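Local coordinates for protein peptidase, M20/M25/M40 family (Staphylococcus aureus, PDB 4EWT) that probably hydrolyses N-acylated amino acids or related amides as a metal-dependent M20-family amidohydrolase, with two manganese ions bound in its active site, at residues Asp158-Val163 and Arg342-Ile347; Phe187-Val192 and Thr290-Asp295; Pro298-Asp303 and Glu333-Tyr338. One frame throughout, in Å; residues are numbered along the deposited sequence.

Interaction 1: residues Asp158-Val163 and Arg342-Ile347; sequences DHVLGV and RPSAFI
Val163 and Ile347 press together at one end of a parallel strand pair, and His159 meets Pro343 at the other. Strands 159-163 and 344-347 run 8° from exact alignment, their axes 4.7 Å apart. The ladder consists of Ala345 N to Val160 O, Gly162 N to Ala345 O and Ile347 N to Gly162 O, the last at 2.8 Å and nearly straight (171°), with a weak bond from Val160 N to Pro343 O at its start. Pro343 O also accepts from His159 ND1 at 3.3 Å, the donor standing above the carbonyl plane, while CG of the proline ring sits 3.4 Å from the same ND1. On the face carrying Leu161, Ala345, Val163 and Ile347, Leu161 CD1 leans over the neighbouring strand, 3.3 Å from Ala345 O, with Ala345 CB next nearest. Ile347 CG1 lies between its backbone N and carbonyl carbon (chi1 65°) and meets Val163 CG2 at 3.5 Å, tight for two carbons. On the other face the Phe346 ring lies obliquely against the glycine backbone, CD1 3.7 Å from Gly162 C. Beside it, Ser344 OG lies 3.6 Å from Val160 CB and donates to Arg342 O within its own segment, from above the carbonyl plane. Helix 372-386 covers Leu161 and Val163, helix 335-341 covers Val160 and Ser344, and strand 72-78 continues the sheet beyond strand 159-166.

Interaction 2: residues Phe187-Val192 and Thr290-Asp295; sequences FFKLKV and TLEYND
Phe187-Val192 and Thr290-Asp295 form an antiparallel strand pair in the second sheet of the chain, where strand 288-295 lies along one side of strand 179-193 and strand 248-261 along the other. The axes of the two short segments pass 4.7 Å apart, at 177°. Three hydrogen-bonded pairs, Phe187 with Asn294, Lys189 with Glu292 and Lys191 with Thr290, each close a two-bond ring; Asn294 N to Phe187 O is the shortest at 2.7 Å. The non-hydrogen-bonded pairs put Phe188, Leu190, Leu291 and Tyr293 on the apolar face. Phe188 CG sits between its backbone N and carbonyl carbon (chi1 63°), and its ring runs nearly parallel to that of Tyr293, planes at 5°, but so offset that little of one ring lies over the other, centroids 5.9 Å apart. The closer touch is Phe188 CB to Tyr293 CD1 at 3.7 Å. Leu291 CD1 lies 4.1 Å from Phe188 CD1 and 4.0 Å from Leu190 CB, with Lys189 O closer still. On the other face, which Phe187 shares, Lys191 and Thr290 lie side by side, while Lys189 NZ and Glu292 OE2, opposite charges 4.9 Å apart and not in contact, may still attract weakly. Helix 264-285 packs on the apolar face, whereas Phe187 meets Phe246 of the second subunit edge-to-face. An antiparallel sheet backed by helices and touching another subunit is consistent with the lid, or dimerisation, domain of M20 peptidases.

Interaction 3: residues Pro298-Asp303 and Glu333-Tyr338; sequences PALYND and EDFAYY
Pro298 and Leu300 pack against the turn and first residues of helix 335-341 through side-chain contacts. Pro298 lays its CD over one face of the Tyr337 ring, 3.7 Å from the centroid and 21° off the normal, a CH-pi contact displaced toward the rim near CE1. The two side chains cross at about a right angle. The bond to CB of Tyr337 leads away from the other segment, while the ring still comes back over Pro298 CD. Between these residues and Leu300 sits Ala336, whose CB points at the opposing segment and lies against the Leu300 backbone and Pro298 O, 3.1 Å from the latter. Leu300 has CG anti to the backbone N (chi1 -154°), and its two methyls part: CD1 lies 3.7 Å from Glu333 CG, alongside that chain, while CD2 meets the edge of the Phe335 ring at CD2, 3.9 Å away. Glu333 also starts with CG anti to the backbone N but bends at chi2 (61°). Its OE2 accepts from Phe335 N at 3.1 Å through the anti lone pair, a capping bond at the helix start, and it also forms a salt bridge with Arg76. No direct hydrogen bond joins the segments. Water bridges them instead: one molecule donates to both Ala299 O and Ala336 O, each at 2.8 Å, and accepts from Tyr301 N. Cohesion is therefore largely apolar, with that one water serving three backbone polar groups, while the Glu333 carboxylate is held by the helix start and Arg76 beside the manganese site.

Overall arrangement
Interactions 1 and 3 form one continuous region, their centres 9 Å apart. Phe346 N lies 2.8 Å from Asn302 OD1 and Ser344 O 2.9 Å from Asp303 N, probable hydrogen bonds, while Phe346 CD1 packs 3.5 Å from Phe335 CG. Interaction 2 stands off, its centre 33 Å from that of interaction 1 and 24 Å from that of interaction 3, yet strand 179-193 pairs with both 288-295 and 300-302, linking the two regions. One manganese ion is held by Cys103, His105 and His164, the other by Cys103, Glu139 and His362; a bound manganese lies about 4 Å from the Glu333 side chain, about 6 Å from that of Phe346 and about 12 Å from that of Phe187.

Interaction 1: residues Asp158-Val163 and Arg342-Ile347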
loop_
_atom_site.group_PDB
_atom_site.type_symbol
_atom_site.label_atom_id
_atom_site.label_comp_id
_atom_site.label_asym_id
_atom_site.label_seq_id
_atom_site.Cartn_x
_atom_site.Cartn_y
_atom_site.Cartn_z
ATOM N N ASP A 158 4.895 29.712 42.207
ATOM C CA ASP A 158 5.188 28.354 42.660
ATOM C C ASP A 158 4.381 27.280 41.910
ATOM O O ASP A 158 4.940 26.271 41.460
ATOM C CB ASP A 158 4.966 28.260 44.178
ATOM C CG ASP A 158 5.974 29.095 44.978
ATOM O OD1 ASP A 158 5.599 30.185 45.474
ATOM O OD2 ASP A 158 7.141 28.657 45.113
ATOM N N HIS A 159 3.074 27.501 41.766
ATOM C CA HIS A 159 2.191 26.577 41.042
ATOM C C HIS A 159 1.213 27.317 40.125
ATOM O O HIS A 159 0.856 28.464 40.395
ATOM C CB HIS A 159 1.376 25.725 42.019
ATOM C CG HIS A 159 2.192 24.767 42.828
ATOM N ND1 HIS A 159 2.504 23.498 42.391
ATOM C CD2 HIS A 159 2.736 24.883 44.062
ATOM C CE1 HIS A 159 3.214 22.878 43.315
ATOM N NE2 HIS A 159 3.364 23.693 44.343
ATOM N N VAL A 160 0.776 26.652 39.050
ATOM C CA VAL A 160 -0.250 27.209 38.162
ATOM C C VAL A 160 -1.483 26.313 38.161
ATOM O O VAL A 160 -1.371 25.098 38.106
ATOM C CB VAL A 160 0.250 27.407 36.708
ATOM C CG1 VAL A 160 -0.734 28.282 35.918
ATOM C CG2 VAL A 160 1.630 28.038 36.688
ATOM N N LEU A 161 -2.659 26.924 38.238
ATOM C CA LEU A 161 -3.907 26.188 38.121
ATOM C C LEU A 161 -4.721 26.787 36.984
ATOM O O LEU A 161 -4.735 27.994 36.784
ATOM C CB LEU A 161 -4.688 26.214 39.447
ATOM C CG LEU A 161 -6.083 25.571 39.502
ATOM C CD1 LEU A 161 -6.029 24.071 39.272
ATOM C CD2 LEU A 161 -6.766 25.862 40.826
ATOM N N GLY A 162 -5.366 25.928 36.208
ATOM C CA GLY A 162 -6.239 26.389 35.147
ATOM C C GLY A 162 -7.465 25.517 35.071
ATOM O O GLY A 162 -7.453 24.361 35.485
ATOM N N VAL A 163 -8.528 26.081 34.524
ATOM C CA VAL A 163 -9.783 25.379 34.393
ATOM C C VAL A 163 -10.254 25.569 32.969
ATOM O O VAL A 163 -10.079 26.644 32.395
ATOM C CB VAL A 163 -10.851 25.915 35.387
ATOM C CG1 VAL A 163 -12.261 25.526 34.951
ATOM C CG2 VAL A 163 -10.583 25.395 36.780
ATOM N N ARG A 342 6.305 25.197 35.481
ATOM C CA ARG A 342 5.987 25.025 36.895
ATOM C C ARG A 342 5.104 23.798 37.068
ATOM O O ARG A 342 4.425 23.398 36.129
ATOM C CB ARG A 342 5.265 26.272 37.457
ATOM C CG ARG A 342 5.967 27.606 37.230
ATOM C CD ARG A 342 7.243 27.761 38.062
ATOM N NE ARG A 342 7.723 29.143 38.040
ATOM C CZ ARG A 342 8.632 29.625 37.191
ATOM N NH1 ARG A 342 9.197 28.849 36.279
ATOM N NH2 ARG A 342 8.980 30.899 37.257
ATOM N N PRO A 343 5.100 23.199 38.269
ATOM C CA PRO A 343 4.123 22.149 38.538
ATOM C C PRO A 343 2.714 22.730 38.465
ATOM O O PRO A 343 2.419 23.746 39.116
ATOM C CB PRO A 343 4.457 21.705 39.969
ATOM C CG PRO A 343 5.281 22.783 40.539
ATOM C CD PRO A 343 6.002 23.423 39.409
ATOM N N SER A 344 1.862 22.122 37.644
ATOM C CA SER A 344 0.545 22.698 37.394
ATOM C C SER A 344 -0.541 21.636 37.358
ATOM O O SER A 344 -0.250 20.435 37.305
ATOM C CB SER A 344 0.545 23.486 36.082
ATOM O OG SER A 344 1.724 24.255 35.958
ATOM N N ALA A 345 -1.787 22.108 37.413
ATOM C CA ALA A 345 -2.965 21.274 37.259
ATOM C C ALA A 345 -3.968 22.009 36.377
ATOM O O ALA A 345 -4.327 23.163 36.635
ATOM C CB ALA A 345 -3.580 20.958 38.602
ATOM N N PHE A 346 -4.388 21.341 35.313
ATOM C CA PHE A 346 -5.417 21.866 34.432
ATOM C C PHE A 346 -6.610 20.977 34.668
ATOM O O PHE A 346 -6.536 19.772 34.436
ATOM C CB PHE A 346 -4.940 21.788 32.981
ATOM C CG PHE A 346 -5.788 22.557 31.996
ATOM C CD1 PHE A 346 -5.881 23.953 32.059
ATOM C CD2 PHE A 346 -6.461 21.891 30.984
ATOM C CE1 PHE A 346 -6.648 24.663 31.120
ATOM C CE2 PHE A 346 -7.224 22.595 30.032
ATOM C CZ PHE A 346 -7.314 23.979 30.109
ATOM N N ILE A 347 -7.692 21.555 35.174
ATOM C CA ILE A 347 -8.874 20.762 35.521
ATOM C C ILE A 347 -10.098 21.200 34.717
ATOM O O ILE A 347 -10.086 22.249 34.076
ATOM C CB ILE A 347 -9.167 20.772 37.054
ATOM C CG1 ILE A 347 -9.534 22.174 37.536
ATOM C CG2 ILE A 347 -7.980 20.193 37.836
ATOM C CD1 ILE A 347 -10.012 22.246 38.975
#

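Interaction 2: residues Phe187-Val192 and Thr290-Asp295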
loop_
_atom_site.group_PDB
_atom_site.type_symbol
_atom_site.label_atom_id
_atom_site.label_comp_id
_atom_site.label_asym_id
_atom_site.label_seq_id
_atom_site.Cartn_x
_atom_site.Cartn_y
_atom_site.Cartn_z
ATOM N N PHE A 187 3.483 19.708 13.437
ATOM C CA PHE A 187 3.059 19.900 12.059
ATOM C C PHE A 187 4.212 19.617 11.110
ATOM O O PHE A 187 5.360 19.943 11.406
ATOM C CB PHE A 187 2.610 21.349 11.836
ATOM C CG PHE A 187 1.442 21.746 12.675
ATOM C CD1 PHE A 187 0.187 21.163 12.465
ATOM C CD2 PHE A 187 1.586 22.688 13.687
ATOM C CE1 PHE A 187 -0.907 21.529 13.246
ATOM C CE2 PHE A 187 0.498 23.067 14.478
ATOM C CZ PHE A 187 -0.747 22.494 14.256
ATOM N N PHE A 188 3.903 19.060 9.950
ATOM C CA PHE A 188 4.921 18.855 8.934
ATOM C C PHE A 188 4.434 19.143 7.522
ATOM O O PHE A 188 3.247 18.987 7.204
ATOM C CB PHE A 188 5.535 17.442 9.031
ATOM C CG PHE A 188 4.551 16.319 8.789
ATOM C CD1 PHE A 188 4.474 15.710 7.548
ATOM C CD2 PHE A 188 3.744 15.849 9.826
ATOM C CE1 PHE A 188 3.572 14.644 7.317
ATOM C CE2 PHE A 188 2.833 14.778 9.626
ATOM C CZ PHE A 188 2.744 14.183 8.379
ATOM N N LYS A 189 5.372 19.582 6.689
ATOM C CA LYS A 189 5.149 19.700 5.257
ATOM C C LYS A 189 6.172 18.810 4.597
ATOM O O LYS A 189 7.337 18.798 4.993
ATOM C CB LYS A 189 5.343 21.145 4.786
ATOM C CG LYS A 189 4.375 22.124 5.428
ATOM C CD LYS A 189 4.634 23.551 4.972
ATOM C CE LYS A 189 3.587 24.514 5.550
ATOM N NZ LYS A 189 4.163 25.878 5.767
ATOM N N LEU A 190 5.737 18.039 3.611
ATOM C CA LEU A 190 6.663 17.197 2.880
ATOM C C LEU A 190 6.523 17.477 1.402
ATOM O O LEU A 190 5.424 17.379 0.833
ATOM C CB LEU A 190 6.412 15.714 3.170
ATOM C CG LEU A 190 7.158 14.684 2.310
ATOM C CD1 LEU A 190 8.692 14.686 2.541
ATOM C CD2 LEU A 190 6.580 13.317 2.579
ATOM N N LYS A 191 7.634 17.844 0.782
ATOM C CA LYS A 191 7.637 18.001 -0.644
ATOM C C LYS A 191 8.263 16.751 -1.229
ATOM O O LYS A 191 9.330 16.345 -0.807
ATOM C CB LYS A 191 8.386 19.266 -1.073
ATOM C CG LYS A 191 8.528 19.374 -2.588
ATOM C CD LYS A 191 8.930 20.768 -3.045
ATOM C CE LYS A 191 10.381 21.042 -2.761
ATOM N NZ LYS A 191 10.882 22.212 -3.574
ATOM N N VAL A 192 7.558 16.129 -2.165
ATOM C CA VAL A 192 8.039 14.934 -2.855
ATOM C C VAL A 192 8.295 15.347 -4.303
ATOM O O VAL A 192 7.350 15.634 -5.055
ATOM C CB VAL A 192 7.020 13.753 -2.791
ATOM C CG1 VAL A 192 7.569 12.514 -3.500
ATOM C CG2 VAL A 192 6.657 13.376 -1.313
ATOM N N THR A 290 11.645 16.848 0.735
ATOM C CA THR A 290 11.967 17.984 1.605
ATOM C C THR A 290 10.960 18.019 2.737
ATOM O O THR A 290 9.801 18.401 2.547
ATOM C CB THR A 290 12.003 19.328 0.837
ATOM O OG1 THR A 290 12.738 19.144 -0.378
ATOM C CG2 THR A 290 12.686 20.444 1.677
ATOM N N LEU A 291 11.416 17.583 3.909
ATOM C CA LEU A 291 10.603 17.543 5.108
ATOM C C LEU A 291 10.925 18.728 6.021
ATOM O O LEU A 291 12.094 18.983 6.351
ATOM C CB LEU A 291 10.829 16.228 5.846
ATOM C CG LEU A 291 9.928 15.866 7.031
ATOM C CD1 LEU A 291 8.488 15.772 6.620
ATOM C CD2 LEU A 291 10.402 14.547 7.653
ATOM N N GLU A 292 9.877 19.472 6.366
ATOM C CA GLU A 292 9.933 20.514 7.383
ATOM C C GLU A 292 9.052 19.975 8.516
ATOM O O GLU A 292 7.877 19.704 8.316
ATOM C CB GLU A 292 9.360 21.830 6.847
ATOM C CG GLU A 292 10.098 22.414 5.629
ATOM C CD GLU A 292 9.316 23.546 4.942
ATOM O OE1 GLU A 292 9.158 23.487 3.699
ATOM O OE2 GLU A 292 8.847 24.487 5.642
ATOM N N TYR A 293 9.635 19.785 9.689
ATOM C CA TYR A 293 8.921 19.182 10.788
ATOM C C TYR A 293 8.961 20.157 11.967
ATOM O O TYR A 293 10.029 20.421 12.535
ATOM C CB TYR A 293 9.553 17.823 11.140
ATOM C CG TYR A 293 8.641 16.932 11.961
ATOM C CD1 TYR A 293 7.940 15.894 11.369
ATOM C CD2 TYR A 293 8.463 17.154 13.331
ATOM C CE1 TYR A 293 7.086 15.082 12.120
ATOM C CE2 TYR A 293 7.604 16.350 14.088
ATOM C CZ TYR A 293 6.931 15.320 13.475
ATOM O OH TYR A 293 6.101 14.517 14.217
ATOM N N ASN A 294 7.797 20.708 12.310
ATOM C CA ASN A 294 7.710 21.810 13.268
ATOM C C ASN A 294 6.962 21.378 14.505
ATOM O O ASN A 294 5.743 21.148 14.457
ATOM C CB ASN A 294 6.996 23.020 12.646
ATOM C CG ASN A 294 7.765 23.630 11.475
ATOM O OD1 ASN A 294 9.000 23.684 11.469
ATOM N ND2 ASN A 294 7.028 24.117 10.484
ATOM N N ASP A 295 7.692 21.233 15.603
ATOM C CA ASP A 295 7.067 20.971 16.890
ATOM C C ASP A 295 6.143 22.122 17.269
ATOM O O ASP A 295 6.371 23.287 16.914
ATOM C CB ASP A 295 8.114 20.763 17.993
ATOM C CG ASP A 295 7.607 19.860 19.102
ATOM O OD1 ASP A 295 6.702 19.043 18.828
ATOM O OD2 ASP A 295 8.108 19.945 20.247
HETATM O O HOH W 1 11.976 17.873 -2.334
#

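Interaction 3: residues Pro298-Asp303 and Glu333-Tyr338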
loop_
_atom_site.group_PDB
_atom_site.type_symbol
_atom_site.label_atom_id
_atom_site.label_comp_id
_atom_site.label_asym_id
_atom_site.label_seq_id
_atom_site.Cartn_x
_atom_site.Cartn_y
_atom_site.Cartn_z
ATOM N N PRO A 298 3.443 21.379 23.534
ATOM C CA PRO A 298 3.766 20.103 24.181
ATOM C C PRO A 298 2.503 19.458 24.765
ATOM O O PRO A 298 1.476 20.133 24.913
ATOM C CB PRO A 298 4.739 20.509 25.305
ATOM C CG PRO A 298 4.452 21.958 25.570
ATOM C CD PRO A 298 4.019 22.537 24.244
ATOM N N ALA A 299 2.569 18.165 25.069
ATOM C CA ALA A 299 1.516 17.502 25.836
ATOM C C ALA A 299 1.338 18.162 27.206
ATOM O O ALA A 299 2.306 18.615 27.822
ATOM C CB ALA A 299 1.832 16.029 26.001
ATOM N N LEU A 300 0.099 18.215 27.682
ATOM C CA LEU A 300 -0.179 18.873 28.949
ATOM C C LEU A 300 0.017 17.871 30.076
ATOM O O LEU A 300 -0.700 16.865 30.165
ATOM C CB LEU A 300 -1.595 19.425 28.967
ATOM C CG LEU A 300 -1.881 20.615 29.875
ATOM C CD1 LEU A 300 -3.284 21.100 29.549
ATOM C CD2 LEU A 300 -1.752 20.266 31.344
ATOM N N TYR A 301 1.003 18.148 30.916
ATOM C CA TYR A 301 1.347 17.266 32.014
ATOM C C TYR A 301 0.840 17.842 33.334
ATOM O O TYR A 301 1.337 18.861 33.802
ATOM C CB TYR A 301 2.869 17.055 32.063
ATOM C CG TYR A 301 3.277 16.033 33.087
ATOM C CD1 TYR A 301 3.055 14.670 32.853
ATOM C CD2 TYR A 301 3.873 16.413 34.288
ATOM C CE1 TYR A 301 3.419 13.719 33.779
ATOM C CE2 TYR A 301 4.242 15.460 35.230
ATOM C CZ TYR A 301 4.003 14.110 34.965
ATOM O OH TYR A 301 4.351 13.144 35.872
ATOM N N ASN A 302 -0.170 17.206 33.912
ATOM C CA ASN A 302 -0.633 17.589 35.227
ATOM C C ASN A 302 0.296 17.012 36.283
ATOM O O ASN A 302 0.365 15.793 36.457
ATOM C CB ASN A 302 -2.073 17.143 35.463
ATOM C CG ASN A 302 -3.087 18.137 34.927
ATOM O OD1 ASN A 302 -2.745 19.252 34.537
ATOM N ND2 ASN A 302 -4.340 17.733 34.901
ATOM N N ASP A 303 1.030 17.894 36.956
ATOM C CA ASP A 303 1.902 17.501 38.060
ATOM C C ASP A 303 1.127 16.639 39.059
ATOM O O ASP A 303 0.113 17.080 39.583
ATOM C CB ASP A 303 2.485 18.720 38.759
ATOM C CG ASP A 303 3.391 18.338 39.926
ATOM O OD1 ASP A 303 3.003 18.581 41.088
ATOM O OD2 ASP A 303 4.471 17.763 39.676
ATOM N N GLU A 333 -3.547 22.107 24.022
ATOM C CA GLU A 333 -3.871 23.223 24.880
ATOM C C GLU A 333 -2.551 23.895 25.238
ATOM O O GLU A 333 -1.610 23.215 25.670
ATOM C CB GLU A 333 -4.603 22.687 26.124
ATOM C CG GLU A 333 -4.705 23.621 27.309
ATOM C CD GLU A 333 -5.466 24.885 27.010
ATOM O OE1 GLU A 333 -6.629 24.778 26.563
ATOM O OE2 GLU A 333 -4.896 25.978 27.219
ATOM N N ASP A 334 -2.461 25.213 25.063
ATOM C CA ASP A 334 -1.187 25.880 25.342
ATOM C C ASP A 334 -0.888 26.138 26.819
ATOM O O ASP A 334 0.220 26.544 27.172
ATOM C CB ASP A 334 -0.917 27.079 24.410
ATOM C CG ASP A 334 -1.294 28.421 25.012
ATOM O OD1 ASP A 334 -2.048 28.472 26.007
ATOM O OD2 ASP A 334 -0.825 29.443 24.455
ATOM N N PHE A 335 -1.857 25.841 27.679
ATOM C CA PHE A 335 -1.604 25.738 29.117
ATOM C C PHE A 335 -0.424 24.802 29.375
ATOM O O PHE A 335 0.262 24.922 30.393
ATOM C CB PHE A 335 -2.841 25.224 29.861
ATOM C CG PHE A 335 -2.698 25.230 31.359
ATOM C CD1 PHE A 335 -3.072 26.349 32.099
ATOM C CD2 PHE A 335 -2.199 24.110 32.034
ATOM C CE1 PHE A 335 -2.945 26.373 33.476
ATOM C CE2 PHE A 335 -2.067 24.115 33.412
ATOM C CZ PHE A 335 -2.440 25.259 34.145
ATOM N N ALA A 336 -0.198 23.875 28.443
ATOM C CA ALA A 336 0.886 22.898 28.564
ATOM C C ALA A 336 2.254 23.547 28.729
ATOM O O ALA A 336 3.147 22.956 29.332
ATOM C CB ALA A 336 0.886 21.970 27.377
ATOM N N TYR A 337 2.415 24.745 28.174
ATOM C CA TYR A 337 3.625 25.545 28.364
ATOM C C TYR A 337 3.839 25.971 29.813
ATOM O O TYR A 337 4.963 25.905 30.300
ATOM C CB TYR A 337 3.631 26.775 27.451
ATOM C CG TYR A 337 3.981 26.471 26.006
ATOM C CD1 TYR A 337 5.230 25.957 25.662
ATOM C CD2 TYR A 337 3.069 26.727 24.984
ATOM C CE1 TYR A 337 5.552 25.685 24.330
ATOM C CE2 TYR A 337 3.375 26.471 23.666
ATOM C CZ TYR A 337 4.613 25.947 23.344
ATOM O OH TYR A 337 4.904 25.694 22.030
ATOM N N TYR A 338 2.776 26.401 30.504
ATOM C CA TYR A 338 2.862 26.666 31.948
ATOM C C TYR A 338 3.230 25.391 32.681
ATOM O O TYR A 338 4.101 25.388 33.552
ATOM C CB TYR A 338 1.530 27.171 32.533
ATOM C CG TYR A 338 0.966 28.374 31.847
ATOM C CD1 TYR A 338 1.580 29.618 31.970
ATOM C CD2 TYR A 338 -0.189 28.278 31.085
ATOM C CE1 TYR A 338 1.078 30.718 31.339
ATOM C CE2 TYR A 338 -0.707 29.382 30.449
ATOM C CZ TYR A 338 -0.064 30.604 30.583
ATOM O OH TYR A 338 -0.560 31.722 29.958
HETATM O O HOH W 2 -1.467 20.305 25.116
HETATM O O HOH W 3 3.019 20.241 29.952
#